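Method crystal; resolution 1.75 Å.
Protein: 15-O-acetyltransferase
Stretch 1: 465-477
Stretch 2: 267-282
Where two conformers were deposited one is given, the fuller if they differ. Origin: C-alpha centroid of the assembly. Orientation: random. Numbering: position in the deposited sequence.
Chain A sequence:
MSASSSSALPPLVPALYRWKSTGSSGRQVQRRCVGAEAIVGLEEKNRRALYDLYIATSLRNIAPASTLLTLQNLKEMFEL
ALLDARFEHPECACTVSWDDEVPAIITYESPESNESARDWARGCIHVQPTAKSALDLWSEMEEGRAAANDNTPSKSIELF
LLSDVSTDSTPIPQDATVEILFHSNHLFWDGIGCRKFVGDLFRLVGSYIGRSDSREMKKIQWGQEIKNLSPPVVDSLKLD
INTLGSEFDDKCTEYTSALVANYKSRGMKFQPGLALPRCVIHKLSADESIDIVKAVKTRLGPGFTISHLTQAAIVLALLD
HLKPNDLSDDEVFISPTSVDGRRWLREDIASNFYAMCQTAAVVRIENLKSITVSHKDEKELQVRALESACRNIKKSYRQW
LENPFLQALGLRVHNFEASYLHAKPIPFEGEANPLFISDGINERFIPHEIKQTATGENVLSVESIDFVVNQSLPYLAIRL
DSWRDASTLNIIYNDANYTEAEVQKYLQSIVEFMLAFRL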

ATOM      1  N   ILE A 465       1.754   8.431  10.448  1.00 11.93           N
ATOM      2  CA  ILE A 465       1.837   7.902   9.102  1.00 12.32           C
ATOM      3  C   ILE A 465       0.463   7.374   8.743  1.00 12.56           C
ATOM      4  O   ILE A 465      -0.104   6.556   9.469  1.00 12.45           O
ATOM      5  CB  ILE A 465       2.903   6.777   8.957  1.00 12.16           C
ATOM      6  CG1 ILE A 465       4.297   7.269   9.396  1.00 12.28           C
ATOM      7  CG2 ILE A 465       2.909   6.205   7.517  1.00 12.29           C
ATOM      8  CD1 ILE A 465       5.385   6.175   9.396  1.00 12.08           C
ATOM      9  N   ASP A 466      -0.094   7.885   7.650  1.00 13.01           N
ATOM     10  CA  ASP A 466      -1.349   7.330   7.123  1.00 14.23           C
ATOM     11  C   ASP A 466      -1.159   6.877   5.685  1.00 14.63           C
ATOM     12  O   ASP A 466      -0.710   7.636   4.854  1.00 15.72           O
ATOM     13  CB  ASP A 466      -2.472   8.353   7.235  1.00 14.12           C
ATOM     14  CG  ASP A 466      -2.812   8.651   8.666  1.00 16.00           C
ATOM     15  OD1 ASP A 466      -3.315   7.712   9.337  1.00 15.11           O
ATOM     16  OD2 ASP A 466      -2.555   9.796   9.112  1.00 19.10           O
ATOM     17  N   PHE A 467      -1.528   5.639   5.402  1.00 14.94           N
ATOM     18  CA  PHE A 467      -1.286   5.039   4.107  1.00 15.24           C
ATOM     19  C   PHE A 467      -2.645   4.844   3.442  1.00 15.55           C
ATOM     20  O   PHE A 467      -3.518   4.141   3.968  1.00 14.77           O
ATOM     21  CB  PHE A 467      -0.550   3.714   4.280  1.00 16.92           C
ATOM     22  CG  PHE A 467      -0.299   2.985   3.006  1.00 17.70           C
ATOM     23  CD1 PHE A 467       0.851   3.215   2.270  1.00 21.85           C
ATOM     24  CD2 PHE A 467      -1.217   2.058   2.528  1.00 22.59           C
ATOM     25  CE1 PHE A 467       1.080   2.544   1.088  1.00 22.51           C
ATOM     26  CE2 PHE A 467      -0.974   1.386   1.338  1.00 22.09           C
ATOM     27  CZ  PHE A 467       0.162   1.629   0.630  1.00 19.19           C
ATOM     28  N   VAL A 468      -2.837   5.525   2.320  1.00 15.37           N
ATOM     29  CA  VAL A 468      -4.092   5.432   1.579  0.50 15.33           C
ATOM     30  C   VAL A 468      -3.863   4.912   0.150  1.00 15.52           C
ATOM     31  O   VAL A 468      -2.850   5.216  -0.489  1.00 15.80           O
ATOM     32  CB  VAL A 468      -4.903   6.774   1.609  0.50 15.64           C
ATOM     33  CG1 VAL A 468      -5.102   7.271   3.058  0.50 14.37           C
ATOM     34  CG2 VAL A 468      -4.228   7.834   0.801  0.50 16.37           C
ATOM     35  N   VAL A 469      -4.798   4.090  -0.328  1.00 15.19           N
ATOM     36  CA  VAL A 469      -4.796   3.634  -1.721  1.00 14.35           C
ATOM     37  C   VAL A 469      -6.145   4.029  -2.270  1.00 14.42           C
ATOM     38  O   VAL A 469      -7.165   3.709  -1.633  1.00 14.32           O
ATOM     39  CB  VAL A 469      -4.640   2.118  -1.845  1.00 14.25           C
ATOM     40  CG1 VAL A 469      -4.644   1.713  -3.307  1.00 14.10           C
ATOM     41  CG2 VAL A 469      -3.342   1.682  -1.176  1.00 15.63           C
ATOM     42  N   ASN A 470      -6.172   4.738  -3.402  1.00 12.37           N
ATOM     43  CA  ASN A 470      -7.435   5.212  -3.962  1.00 12.65           C
ATOM     44  C   ASN A 470      -8.370   4.025  -4.173  1.00 12.80           C
ATOM     45  O   ASN A 470      -7.917   2.941  -4.515  1.00 12.83           O
ATOM     46  CB  ASN A 470      -7.230   5.903  -5.306  1.00 11.96           C
ATOM     47  CG  ASN A 470      -6.723   7.340  -5.169  1.00 13.36           C
ATOM     48  OD1 ASN A 470      -6.753   7.936  -4.087  1.00 12.71           O
ATOM     49  ND2 ASN A 470      -6.270   7.899  -6.277  1.00  8.80           N
ATOM     50  N   GLN A 471      -9.664   4.244  -3.967  1.00 14.21           N
ATOM     51  CA  GLN A 471     -10.666   3.190  -4.135  1.00 15.04           C
ATOM     52  C   GLN A 471     -11.731   3.642  -5.136  1.00 16.14           C
ATOM     53  O   GLN A 471     -12.444   4.628  -4.893  1.00 15.62           O
ATOM     54  CB  GLN A 471     -11.316   2.831  -2.797  1.00 15.35           C
ATOM     55  CG  GLN A 471     -12.557   1.911  -2.900  1.00 16.30           C
ATOM     56  CD  GLN A 471     -12.231   0.500  -3.380  1.00 17.73           C
ATOM     57  OE1 GLN A 471     -11.685   0.309  -4.464  1.00 19.17           O
ATOM     58  NE2 GLN A 471     -12.597  -0.501  -2.577  1.00 16.31           N
ATOM     59  N   SER A 472     -11.802   2.917  -6.253  1.00 15.98           N
ATOM     60  CA  SER A 472     -12.786   3.160  -7.297  1.00 16.85           C
ATOM     61  C   SER A 472     -13.828   2.032  -7.397  1.00 16.00           C
ATOM     62  O   SER A 472     -14.733   2.105  -8.230  1.00 15.65           O
ATOM     63  CB  SER A 472     -12.066   3.269  -8.643  1.00 17.86           C
ATOM     64  OG  SER A 472     -11.475   2.000  -8.980  1.00 21.96           O
ATOM     65  N   LEU A 473     -13.658   0.982  -6.600  1.00 14.15           N
ATOM     66  CA  LEU A 473     -14.601  -0.146  -6.592  1.00 14.45           C
ATOM     67  C   LEU A 473     -15.525  -0.007  -5.382  1.00 14.17           C
ATOM     68  O   LEU A 473     -15.205   0.740  -4.441  1.00 14.09           O
ATOM     69  CB  LEU A 473     -13.855  -1.493  -6.620  1.00 14.53           C
ATOM     70  CG  LEU A 473     -13.318  -1.903  -8.010  1.00 16.05           C
ATOM     71  CD1 LEU A 473     -12.382  -3.101  -7.935  1.00 17.61           C
ATOM     72  CD2 LEU A 473     -14.451  -2.166  -9.040  1.00 16.13           C
ATOM     73  N   PRO A 474     -16.694  -0.669  -5.415  1.00 13.73           N
ATOM     74  CA  PRO A 474     -17.711  -0.406  -4.414  1.00 14.21           C
ATOM     75  C   PRO A 474     -17.625  -1.239  -3.129  1.00 13.70           C
ATOM     76  O   PRO A 474     -18.634  -1.425  -2.476  1.00 15.18           O
ATOM     77  CB  PRO A 474     -19.006  -0.722  -5.166  1.00 14.21           C
ATOM     78  CG  PRO A 474     -18.612  -1.858  -6.050  1.00 14.67           C
ATOM     79  CD  PRO A 474     -17.185  -1.580  -6.469  1.00 14.37           C
ATOM     80  N   TYR A 475     -16.442  -1.739  -2.766  1.00 14.05           N
ATOM     81  CA  TYR A 475     -16.313  -2.419  -1.464  1.00 13.72           C
ATOM     82  C   TYR A 475     -15.551  -1.523  -0.498  1.00 13.97           C
ATOM     83  O   TYR A 475     -14.816  -0.631  -0.918  1.00 13.21           O
ATOM     84  CB  TYR A 475     -15.634  -3.797  -1.563  1.00 14.74           C
ATOM     85  CG  TYR A 475     -14.272  -3.788  -2.197  1.00 16.44           C
ATOM     86  CD1 TYR A 475     -13.112  -3.651  -1.425  1.00 15.42           C
ATOM     87  CD2 TYR A 475     -14.131  -3.936  -3.576  1.00 17.41           C
ATOM     88  CE1 TYR A 475     -11.859  -3.671  -2.014  1.00 16.79           C
ATOM     89  CE2 TYR A 475     -12.894  -3.928  -4.170  1.00 18.37           C
ATOM     90  CZ  TYR A 475     -11.759  -3.788  -3.395  1.00 18.90           C
ATOM     91  OH  TYR A 475     -10.525  -3.803  -4.004  1.00 20.41           O
ATOM     92  N   LEU A 476     -15.746  -1.762   0.790  1.00 12.88           N
ATOM     93  CA  LEU A 476     -15.019  -1.027   1.808  1.00 13.15           C
ATOM     94  C   LEU A 476     -13.673  -1.697   1.905  1.00 13.34           C
ATOM     95  O   LEU A 476     -13.598  -2.911   2.105  1.00 14.43           O
ATOM     96  CB  LEU A 476     -15.748  -1.100   3.155  1.00 12.83           C
ATOM     97  CG  LEU A 476     -17.123  -0.430   3.209  1.00 13.30           C
ATOM     98  CD1 LEU A 476     -17.687  -0.571   4.592  1.00 14.34           C
ATOM     99  CD2 LEU A 476     -17.075   1.055   2.806  1.00 13.98           C
ATOM    100  N   ALA A 477     -12.607  -0.922   1.718  1.00 13.69           N
ATOM    101  CA  ALA A 477     -11.268  -1.487   1.804  1.00 13.95           C
ATOM    102  C   ALA A 477     -10.682  -1.026   3.120  1.00 13.95           C
ATOM    103  O   ALA A 477     -10.434   0.173   3.295  1.00 14.13           O
ATOM    104  CB  ALA A 477     -10.410  -0.983   0.637  1.00 14.14           C
TER
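Stretch 2 (267-282) GMKFQPGLALPRCVIH

Stretch 2 runs antiparallel to stretch 1. Residues 268-276 pass along the loop that follows strand 465-469, and strand 277-282 packs against that strand through side chains on both. The CA of Q471 and the CA of P277 are 5.2 Å apart. The CA of V468 is 7.7 Å from the CA of C279. The CA of D466 is 8.7 Å from the CA of I281, so the spacing widens from Q471 toward D466. No hydrogen bond links the two stretches; the contact is by packing, of side chains on each other and on backbone atoms.

P474 and P277 cover the most surface, followed by F270. P474 sits over one face of the F270 ring. CB of P474 is 3.4 Å from the centroid of the F270 ring and 13° off the normal, a CH-pi contact. F270 has chi1 p, and its CB points toward stretch 1.

P277 packs where strand 465-469 gives way to loop. CB of P277 is 3.7 Å from N of Q471, and CG of P277 is 3.7 Å from OD1 of N470. The CB of Q471 points sideways, and its amide lies farther from stretch 2 and braces its own loop: N of L473 donates to OE1 of Q471 (3.0 Å), and NE2 of Q471 donates to O of Y475 (2.8 Å).

Smaller contacts continue the register. CD1 of L476 meets SD of M268 at 3.6 Å. CD1 of L274 reaches O of S472 at 3.4 Å. Along the strands, CG1 of V468 lies 3.9 Å from SG of C279.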

ATOM      1  N   GLY A 267     -23.701  -9.654   0.243  1.00 24.58           N
ATOM      2  CA  GLY A 267     -22.825  -8.938   1.154  1.00 23.46           C
ATOM      3  C   GLY A 267     -23.402  -7.615   1.606  1.00 23.09           C
ATOM      4  O   GLY A 267     -24.633  -7.439   1.652  1.00 23.81           O
ATOM      5  N   MET A 268     -22.510  -6.678   1.930  1.00 22.07           N
ATOM      6  CA  MET A 268     -22.928  -5.330   2.276  1.00 21.06           C
ATOM      7  C   MET A 268     -23.540  -4.589   1.091  1.00 19.10           C
ATOM      8  O   MET A 268     -22.955  -4.515   0.017  1.00 17.88           O
ATOM      9  CB  MET A 268     -21.754  -4.534   2.804  1.00 20.58           C
ATOM     10  CG  MET A 268     -22.117  -3.128   3.172  1.00 22.49           C
ATOM     11  SD  MET A 268     -20.743  -2.327   3.992  1.00 23.61           S
ATOM     12  CE  MET A 268     -20.747  -3.209   5.586  1.00 23.95           C
ATOM     13  N   LYS A 269     -24.719  -4.023   1.303  1.00 17.56           N
ATOM     14  CA  LYS A 269     -25.350  -3.240   0.243  1.00 17.05           C
ATOM     15  C   LYS A 269     -24.573  -1.956  -0.036  1.00 16.18           C
ATOM     16  O   LYS A 269     -24.043  -1.331   0.884  1.00 15.56           O
ATOM     17  CB  LYS A 269     -26.793  -2.913   0.621  1.00 17.49           C
ATOM     18  CG  LYS A 269     -27.701  -4.114   0.556  1.00 21.38           C
ATOM     19  CD  LYS A 269     -29.131  -3.773   0.952  1.00 26.30           C
ATOM     20  CE  LYS A 269     -29.960  -5.042   1.150  1.00 30.29           C
ATOM     21  NZ  LYS A 269     -29.803  -5.986   0.001  1.00 32.95           N
ATOM     22  N   PHE A 270     -24.523  -1.567  -1.309  1.00 15.15           N
ATOM     23  CA  PHE A 270     -23.936  -0.298  -1.719  1.00 16.09           C
ATOM     24  C   PHE A 270     -24.792   0.344  -2.796  1.00 16.76           C
ATOM     25  O   PHE A 270     -25.623  -0.318  -3.423  1.00 16.84           O
ATOM     26  CB  PHE A 270     -22.479  -0.448  -2.183  1.00 15.42           C
ATOM     27  CG  PHE A 270     -22.318  -1.189  -3.478  1.00 14.35           C
ATOM     28  CD1 PHE A 270     -22.403  -0.513  -4.700  1.00 14.72           C
ATOM     29  CD2 PHE A 270     -22.031  -2.555  -3.476  1.00 14.36           C
ATOM     30  CE1 PHE A 270     -22.253  -1.204  -5.907  1.00 13.94           C
ATOM     31  CE2 PHE A 270     -21.879  -3.257  -4.666  1.00 15.86           C
ATOM     32  CZ  PHE A 270     -21.991  -2.586  -5.887  1.00 14.10           C
ATOM     33  N   GLN A 271     -24.596   1.636  -2.997  1.00 17.66           N
ATOM     34  CA  GLN A 271     -25.352   2.347  -4.019  1.00 18.35           C
ATOM     35  C   GLN A 271     -24.473   2.415  -5.249  1.00 17.93           C
ATOM     36  O   GLN A 271     -23.307   2.745  -5.138  1.00 16.98           O
ATOM     37  CB  GLN A 271     -25.763   3.738  -3.523  1.00 18.99           C
ATOM     38  CG  GLN A 271     -26.485   3.627  -2.178  1.00 22.41           C
ATOM     39  CD  GLN A 271     -27.106   4.901  -1.711  1.00 27.02           C
ATOM     40  OE1 GLN A 271     -26.575   5.577  -0.822  1.00 30.87           O
ATOM     41  NE2 GLN A 271     -28.250   5.241  -2.286  1.00 29.67           N
ATOM     42  N   PRO A 272     -25.021   2.070  -6.431  1.00 17.84           N
ATOM     43  CA  PRO A 272     -24.190   2.013  -7.624  1.00 17.55           C
ATOM     44  C   PRO A 272     -23.685   3.383  -8.078  1.00 17.22           C
ATOM     45  O   PRO A 272     -24.301   4.404  -7.784  1.00 16.86           O
ATOM     46  CB  PRO A 272     -25.140   1.459  -8.691  1.00 17.75           C
ATOM     47  CG  PRO A 272     -26.480   1.819  -8.221  1.00 17.50           C
ATOM     48  CD  PRO A 272     -26.428   1.731  -6.728  1.00 18.65           C
ATOM     49  N   GLY A 273     -22.584   3.370  -8.818  1.00 17.05           N
ATOM     50  CA  GLY A 273     -22.020   4.579  -9.393  1.00 17.64           C
ATOM     51  C   GLY A 273     -20.531   4.699  -9.146  1.00 18.47           C
ATOM     52  O   GLY A 273     -19.904   3.783  -8.606  1.00 17.79           O
ATOM     53  N   LEU A 274     -19.970   5.842  -9.548  1.00 18.51           N
ATOM     54  CA  LEU A 274     -18.558   6.141  -9.373  1.00 19.15           C
ATOM     55  C   LEU A 274     -18.405   7.633  -9.113  1.00 19.00           C
ATOM     56  O   LEU A 274     -18.939   8.458  -9.868  1.00 18.40           O
ATOM     57  CB  LEU A 274     -17.717   5.741 -10.588  1.00 19.81           C
ATOM     58  CG  LEU A 274     -16.182   5.973 -10.570  1.00 19.83           C
ATOM     59  CD1 LEU A 274     -15.407   5.208  -9.473  1.00 22.79           C
ATOM     60  CD2 LEU A 274     -15.582   5.665 -11.944  1.00 21.46           C
ATOM     61  N   ALA A 275     -17.707   7.966  -8.029  1.00 17.54           N
ATOM     62  CA  ALA A 275     -17.339   9.346  -7.758  1.00 17.49           C
ATOM     63  C   ALA A 275     -15.932   9.353  -7.158  1.00 17.89           C
ATOM     64  O   ALA A 275     -15.028   8.759  -7.743  1.00 17.03           O
ATOM     65  CB  ALA A 275     -18.381  10.043  -6.875  1.00 17.70           C
ATOM     66  N   LEU A 276     -15.752   9.970  -5.994  1.00 17.45           N
ATOM     67  CA  LEU A 276     -14.405  10.232  -5.486  1.00 18.04           C
ATOM     68  C   LEU A 276     -13.978   9.263  -4.387  1.00 17.12           C
ATOM     69  O   LEU A 276     -14.815   8.873  -3.575  1.00 16.25           O
ATOM     70  CB  LEU A 276     -14.337  11.664  -4.951  1.00 18.51           C
ATOM     71  CG  LEU A 276     -14.507  12.747  -6.030  1.00 20.08           C
ATOM     72  CD1 LEU A 276     -14.702  14.140  -5.454  1.00 22.12           C
ATOM     73  CD2 LEU A 276     -13.309  12.735  -6.931  1.00 21.53           C
ATOM     74  N   PRO A 277     -12.665   8.899  -4.345  1.00 17.24           N
ATOM     75  CA  PRO A 277     -12.196   8.091  -3.213  1.00 17.32           C
ATOM     76  C   PRO A 277     -12.212   8.904  -1.940  1.00 17.37           C
ATOM     77  O   PRO A 277     -11.872  10.105  -1.955  1.00 17.15           O
ATOM     78  CB  PRO A 277     -10.751   7.720  -3.605  1.00 17.39           C
ATOM     79  CG  PRO A 277     -10.331   8.782  -4.543  1.00 18.25           C
ATOM     80  CD  PRO A 277     -11.577   9.194  -5.299  1.00 17.51           C
ATOM     81  N   ARG A 278     -12.617   8.273  -0.841  1.00 16.99           N
ATOM     82  CA  ARG A 278     -12.632   8.946   0.436  1.00 17.30           C
ATOM     83  C   ARG A 278     -12.090   8.012   1.487  1.00 16.80           C
ATOM     84  O   ARG A 278     -11.954   6.815   1.249  1.00 17.51           O
ATOM     85  CB  ARG A 278     -14.037   9.388   0.832  1.00 17.46           C
ATOM     86  CG  ARG A 278     -14.710  10.359  -0.122  1.00 18.96           C
ATOM     87  CD  ARG A 278     -13.959  11.675  -0.252  1.00 21.60           C
ATOM     88  NE  ARG A 278     -14.730  12.656  -1.009  1.00 23.96           N
ATOM     89  CZ  ARG A 278     -14.336  13.908  -1.251  1.00 25.68           C
ATOM     90  NH1 ARG A 278     -13.168  14.347  -0.808  1.00 25.02           N
ATOM     91  NH2 ARG A 278     -15.120  14.730  -1.939  1.00 26.35           N
ATOM     92  N   CYS A 279     -11.771   8.553   2.648  1.00 17.44           N
ATOM     93  CA  CYS A 279     -11.150   7.783   3.720  0.50 17.41           C
ATOM     94  C   CYS A 279     -11.769   8.113   5.086  1.00 17.55           C
ATOM     95  O   CYS A 279     -12.047   9.265   5.342  1.00 17.53           O
ATOM     96  CB  CYS A 279      -9.649   8.096   3.725  0.50 18.24           C
ATOM     97  SG  CYS A 279      -8.648   7.022   4.741  0.50 18.87           S
ATOM     98  N   VAL A 280     -11.943   7.115   5.954  1.00 16.36           N
ATOM     99  CA  VAL A 280     -12.318   7.346   7.345  1.00 15.87           C
ATOM    100  C   VAL A 280     -11.256   6.648   8.171  1.00 15.31           C
ATOM    101  O   VAL A 280     -10.952   5.485   7.926  1.00 15.47           O
ATOM    102  CB  VAL A 280     -13.721   6.795   7.686  1.00 15.64           C
ATOM    103  CG1 VAL A 280     -14.014   7.024   9.172  1.00 18.07           C
ATOM    104  CG2 VAL A 280     -14.777   7.486   6.850  1.00 15.86           C
ATOM    105  N   ILE A 281     -10.674   7.365   9.137  1.00 15.32           N
ATOM    106  CA  ILE A 281      -9.543   6.844   9.916  1.00 14.90           C
ATOM    107  C   ILE A 281      -9.891   6.776  11.406  1.00 14.94           C
ATOM    108  O   ILE A 281     -10.490   7.700  11.955  1.00 16.46           O
ATOM    109  CB  ILE A 281      -8.299   7.768   9.748  1.00 15.01           C
ATOM    110  CG1 ILE A 281      -7.776   7.735   8.306  1.00 13.82           C
ATOM    111  CG2 ILE A 281      -7.219   7.377  10.733  1.00 15.94           C
ATOM    112  CD1 ILE A 281      -6.714   8.767   7.989  1.00 15.83           C
ATOM    113  N   HIS A 282      -9.517   5.685  12.065  1.00 14.73           N
ATOM    114  CA  HIS A 282      -9.629   5.605  13.522  1.00 14.41           C
ATOM    115  C   HIS A 282      -8.276   5.186  14.046  1.00 14.24           C
ATOM    116  O   HIS A 282      -7.825   4.086  13.780  1.00 13.37           O
ATOM    117  CB  HIS A 282     -10.679   4.597  13.976  1.00 14.81           C
ATOM    118  CG  HIS A 282     -10.895   4.609  15.452  1.00 16.30           C
ATOM    119  ND1 HIS A 282     -10.040   3.984  16.332  1.00 18.01           N
ATOM    120  CD2 HIS A 282     -11.832   5.229  16.211  1.00 19.48           C
ATOM    121  CE1 HIS A 282     -10.444   4.207  17.572  1.00 16.90           C
ATOM    122  NE2 HIS A 282     -11.535   4.949  17.526  1.00 21.80           N
TER